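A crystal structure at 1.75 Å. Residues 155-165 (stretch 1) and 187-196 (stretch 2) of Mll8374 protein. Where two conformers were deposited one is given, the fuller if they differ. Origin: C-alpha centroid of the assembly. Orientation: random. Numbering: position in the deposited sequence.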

# COMPACT_ATOMS: atom_id res chain seq x y z
N ASP A 155 -4.84 -2.56 -17.85
CA ASP A 155 -3.60 -3.18 -18.26
C ASP A 155 -2.51 -2.77 -17.29
O ASP A 155 -2.14 -1.61 -17.25
CB ASP A 155 -3.23 -2.76 -19.69
CG ASP A 155 -1.97 -3.45 -20.22
OD1 ASP A 155 -1.32 -4.21 -19.47
OD2 ASP A 155 -1.63 -3.23 -21.41
N LEU A 156 -2.00 -3.74 -16.52
CA LEU A 156 -0.99 -3.47 -15.50
C LEU A 156 0.42 -3.83 -16.01
O LEU A 156 1.37 -3.96 -15.23
CB LEU A 156 -1.28 -4.29 -14.23
CG LEU A 156 -2.64 -4.07 -13.54
CD1 LEU A 156 -2.79 -5.01 -12.35
CD2 LEU A 156 -2.89 -2.63 -13.11
N ALA A 157 0.55 -4.01 -17.33
CA ALA A 157 1.83 -4.36 -17.92
C ALA A 157 2.87 -3.39 -17.42
O ALA A 157 2.65 -2.19 -17.39
CB ALA A 157 1.76 -4.33 -19.44
N GLY A 158 4.00 -3.93 -16.99
CA GLY A 158 5.10 -3.11 -16.54
C GLY A 158 5.11 -2.87 -15.04
O GLY A 158 6.13 -2.39 -14.52
N ILE A 159 4.01 -3.16 -14.34
CA ILE A 159 4.00 -2.97 -12.89
C ILE A 159 4.57 -4.22 -12.18
O ILE A 159 4.18 -5.34 -12.47
CB ILE A 159 2.57 -2.60 -12.37
CG1 ILE A 159 2.12 -1.31 -13.04
CG2 ILE A 159 2.52 -2.44 -10.86
CD1 ILE A 159 0.65 -0.98 -12.80
N ARG A 160 5.52 -4.01 -11.28
CA ARG A 160 5.97 -5.07 -10.41
C ARG A 160 5.24 -4.97 -9.08
O ARG A 160 5.25 -3.91 -8.41
CB ARG A 160 7.47 -4.96 -10.18
CG ARG A 160 8.31 -5.20 -11.43
CD ARG A 160 9.77 -4.76 -11.14
NE ARG A 160 10.46 -5.68 -10.21
CZ ARG A 160 11.02 -5.39 -9.02
NH1 ARG A 160 11.04 -4.18 -8.46
NH2 ARG A 160 11.60 -6.38 -8.37
N THR A 161 4.64 -6.10 -8.69
CA THR A 161 3.92 -6.21 -7.44
C THR A 161 4.53 -7.34 -6.62
O THR A 161 4.75 -8.45 -7.13
CB THR A 161 2.45 -6.52 -7.71
OG1 THR A 161 1.96 -5.68 -8.76
CG2 THR A 161 1.63 -6.30 -6.44
N LEU A 162 4.84 -7.04 -5.36
CA LEU A 162 5.23 -8.03 -4.39
C LEU A 162 4.01 -8.26 -3.47
O LEU A 162 3.36 -7.30 -3.06
CB LEU A 162 6.43 -7.52 -3.57
CG LEU A 162 6.82 -8.32 -2.35
CD1 LEU A 162 7.48 -9.69 -2.68
CD2 LEU A 162 7.74 -7.45 -1.49
N ILE A 163 3.72 -9.54 -3.18
CA ILE A 163 2.69 -9.96 -2.22
C ILE A 163 3.35 -10.82 -1.17
O ILE A 163 4.16 -11.73 -1.51
CB ILE A 163 1.54 -10.75 -2.93
CG1 ILE A 163 0.76 -9.83 -3.88
CG2 ILE A 163 0.64 -11.45 -1.89
CD1 ILE A 163 -0.14 -10.59 -4.85
N ILE A 164 3.11 -10.51 0.11
CA ILE A 164 3.57 -11.39 1.18
C ILE A 164 2.40 -11.86 2.01
O ILE A 164 1.73 -11.06 2.68
CB ILE A 164 4.58 -10.73 2.09
CG1 ILE A 164 5.68 -10.05 1.28
CG2 ILE A 164 5.16 -11.80 3.09
CD1 ILE A 164 6.82 -9.51 2.14
N ALA A 165 2.13 -13.17 1.91
CA ALA A 165 1.07 -13.87 2.62
C ALA A 165 1.65 -14.51 3.84
O ALA A 165 2.80 -14.96 3.88
CB ALA A 165 0.45 -14.95 1.73
N GLY A 187 -1.69 -8.36 -16.23
CA GLY A 187 -0.39 -8.10 -16.80
C GLY A 187 0.68 -7.65 -15.85
O GLY A 187 1.77 -7.35 -16.30
N ALA A 188 0.40 -7.60 -14.54
CA ALA A 188 1.40 -7.25 -13.55
C ALA A 188 2.45 -8.37 -13.45
O ALA A 188 2.16 -9.53 -13.67
CB ALA A 188 0.75 -7.01 -12.20
N GLU A 189 3.67 -7.98 -13.13
CA GLU A 189 4.72 -8.94 -12.80
C GLU A 189 4.66 -9.20 -11.29
O GLU A 189 5.10 -8.38 -10.48
CB GLU A 189 6.07 -8.40 -13.22
CG GLU A 189 7.26 -9.16 -12.69
CD GLU A 189 8.58 -8.64 -13.25
OE1 GLU A 189 8.55 -7.92 -14.28
OE2 GLU A 189 9.65 -8.95 -12.65
N VAL A 190 4.13 -10.35 -10.93
CA VAL A 190 3.83 -10.66 -9.52
C VAL A 190 4.96 -11.50 -8.92
O VAL A 190 5.41 -12.46 -9.52
CB VAL A 190 2.46 -11.42 -9.39
CG1 VAL A 190 2.14 -11.69 -7.91
CG2 VAL A 190 1.30 -10.66 -10.11
N ASP A 191 5.41 -11.11 -7.74
CA ASP A 191 6.30 -11.91 -6.94
C ASP A 191 5.58 -12.13 -5.63
O ASP A 191 5.49 -11.22 -4.83
CB ASP A 191 7.57 -11.13 -6.69
CG ASP A 191 8.56 -11.89 -5.89
OD1 ASP A 191 8.23 -12.97 -5.38
OD2 ASP A 191 9.71 -11.39 -5.78
N ALA A 192 5.03 -13.33 -5.44
CA ALA A 192 4.23 -13.66 -4.24
C ALA A 192 4.94 -14.70 -3.36
O ALA A 192 5.46 -15.73 -3.87
CB ALA A 192 2.84 -14.15 -4.64
N ARG A 193 5.01 -14.37 -2.07
CA ARG A 193 5.68 -15.17 -1.04
C ARG A 193 4.69 -15.61 0.02
O ARG A 193 3.70 -14.90 0.29
CB ARG A 193 6.80 -14.38 -0.31
CG ARG A 193 7.73 -13.63 -1.19
CD ARG A 193 8.52 -14.54 -2.10
NE ARG A 193 9.38 -13.75 -2.97
CZ ARG A 193 10.60 -13.35 -2.64
NH1 ARG A 193 11.17 -13.73 -1.51
NH2 ARG A 193 11.29 -12.60 -3.48
N ILE A 194 4.95 -16.77 0.60
CA ILE A 194 4.28 -17.21 1.83
C ILE A 194 5.37 -17.38 2.86
O ILE A 194 6.34 -18.09 2.59
CB ILE A 194 3.55 -18.57 1.68
CG1 ILE A 194 2.46 -18.54 0.61
CG2 ILE A 194 2.95 -19.00 3.04
CD1 ILE A 194 1.99 -19.96 0.10
N ILE A 195 5.22 -16.73 4.03
CA ILE A 195 6.21 -16.80 5.11
C ILE A 195 5.51 -17.46 6.30
O ILE A 195 4.29 -17.59 6.28
CB ILE A 195 6.85 -15.40 5.44
CG1 ILE A 195 5.82 -14.34 5.88
CG2 ILE A 195 7.68 -14.88 4.24
CD1 ILE A 195 6.47 -13.04 6.56
N PRO A 196 6.26 -17.96 7.28
CA PRO A 196 5.61 -18.66 8.41
C PRO A 196 4.73 -17.80 9.32
O PRO A 196 3.94 -18.35 10.10
CB PRO A 196 6.80 -19.26 9.19
CG PRO A 196 7.94 -19.30 8.16
CD PRO A 196 7.73 -18.10 7.31

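Two neighbouring parallel strands illustrate a general rule of β-sheets: the backbone supplies a regular ladder of hydrogen bonds, and side chains alternating between the two faces adapt it to its surroundings. Here the strand that begins at Arg160 and the one that begins at Glu189 run in the same direction, at 14° to one another, and the two stretches together bury 777 Å².

Stretch 2 begins where a helix ends. Gly187 closes it in a Schellman motif with a positive phi of 105°, a conformation in which a CB would be jammed against the preceding carbonyl oxygen. A CB here would also point toward stretch 1, only 3.3 Å from Ala157 N, so glycine suits both the backbone and the neighbour. Its own carbonyl receives a CA-H...O contact, Ala157 CA to Gly187 O at 3.4 Å. The facing segment is a type II turn from Leu156 to Ile159, preceded by Asp155, whose OD1 accepts a hydrogen bond from Ala157 N (2.8 Å).

Ala188 is buried, and its small side chain fits beside the turn, with Ala188 CB 4.0 Å from Leu156 CB. Nearby, Thr161 OG1 lies 3.9 Å from Ala188 CB; this hydroxyl is buried by the contact and finds no polar partner in the model.

The ladder starts at Glu189. As is usual for parallel strands, alternate residues of stretch 2 reach with N and O to two residues flanking their bridge partner: Glu189 N donates to Ile159 O (2.8 Å), and Glu189 O accepts from Thr161 N (2.9 Å). The extended Glu189 side chain lies along that of Arg160, their closest side-chain atoms being Glu189 CD and Arg160 CG at 3.9 Å. Glu189 OE2 sits at the guanidinium edge, but its 4.2 Å separation from Arg160 NE is too long for a salt bridge, leaving opposite charges merely near each other.

Val190 turns to the other face, where Val190 CG1 packs 4.0 Å from Ile163 CD1. Asp191 returns to the Glu189 face and repeats the backbone pattern, Asp191 N to Thr161 O at 2.8 Å and Ile163 N to Asp191 O at 2.9 Å. Its carboxylate is held within its own strand by Arg193, in a salt bridge with Arg193 NE 2.8 Å from Asp191 OD1 and a second hydrogen bond from Arg193 NH2 to Asp191 OD2 (3.0 Å). Two residues apart on one face, these side chains are well placed to pair, while Leu162 CD1 packs 4.2 Å from Arg193 CG.

Between them Ala192, on the Val190 face, sets its CB 4.0 Å from Ile163 CB; this bridge has a CA-CA distance of 4.5 Å. The buried Ile163 thus meets apolar neighbours twice, Val190 at its tip and the small Ala192 at its base. Arg193 continues the ladder, Arg193 N to Ile163 O and Ala165 N to Arg193 O, both 2.8 Å. Ile194 lies beside its bridge partner Ala165 on the Val190 face, with Ile194 CG1 4.3 Å from Ala165 CB. Finally Ile195 N donates to Ala165 O at 3.0 Å, and its buried side chain packs against Ile164, Ile195 CG1 to Ile164 CG2 at 3.8 Å. Pro196 makes no contact with stretch 1.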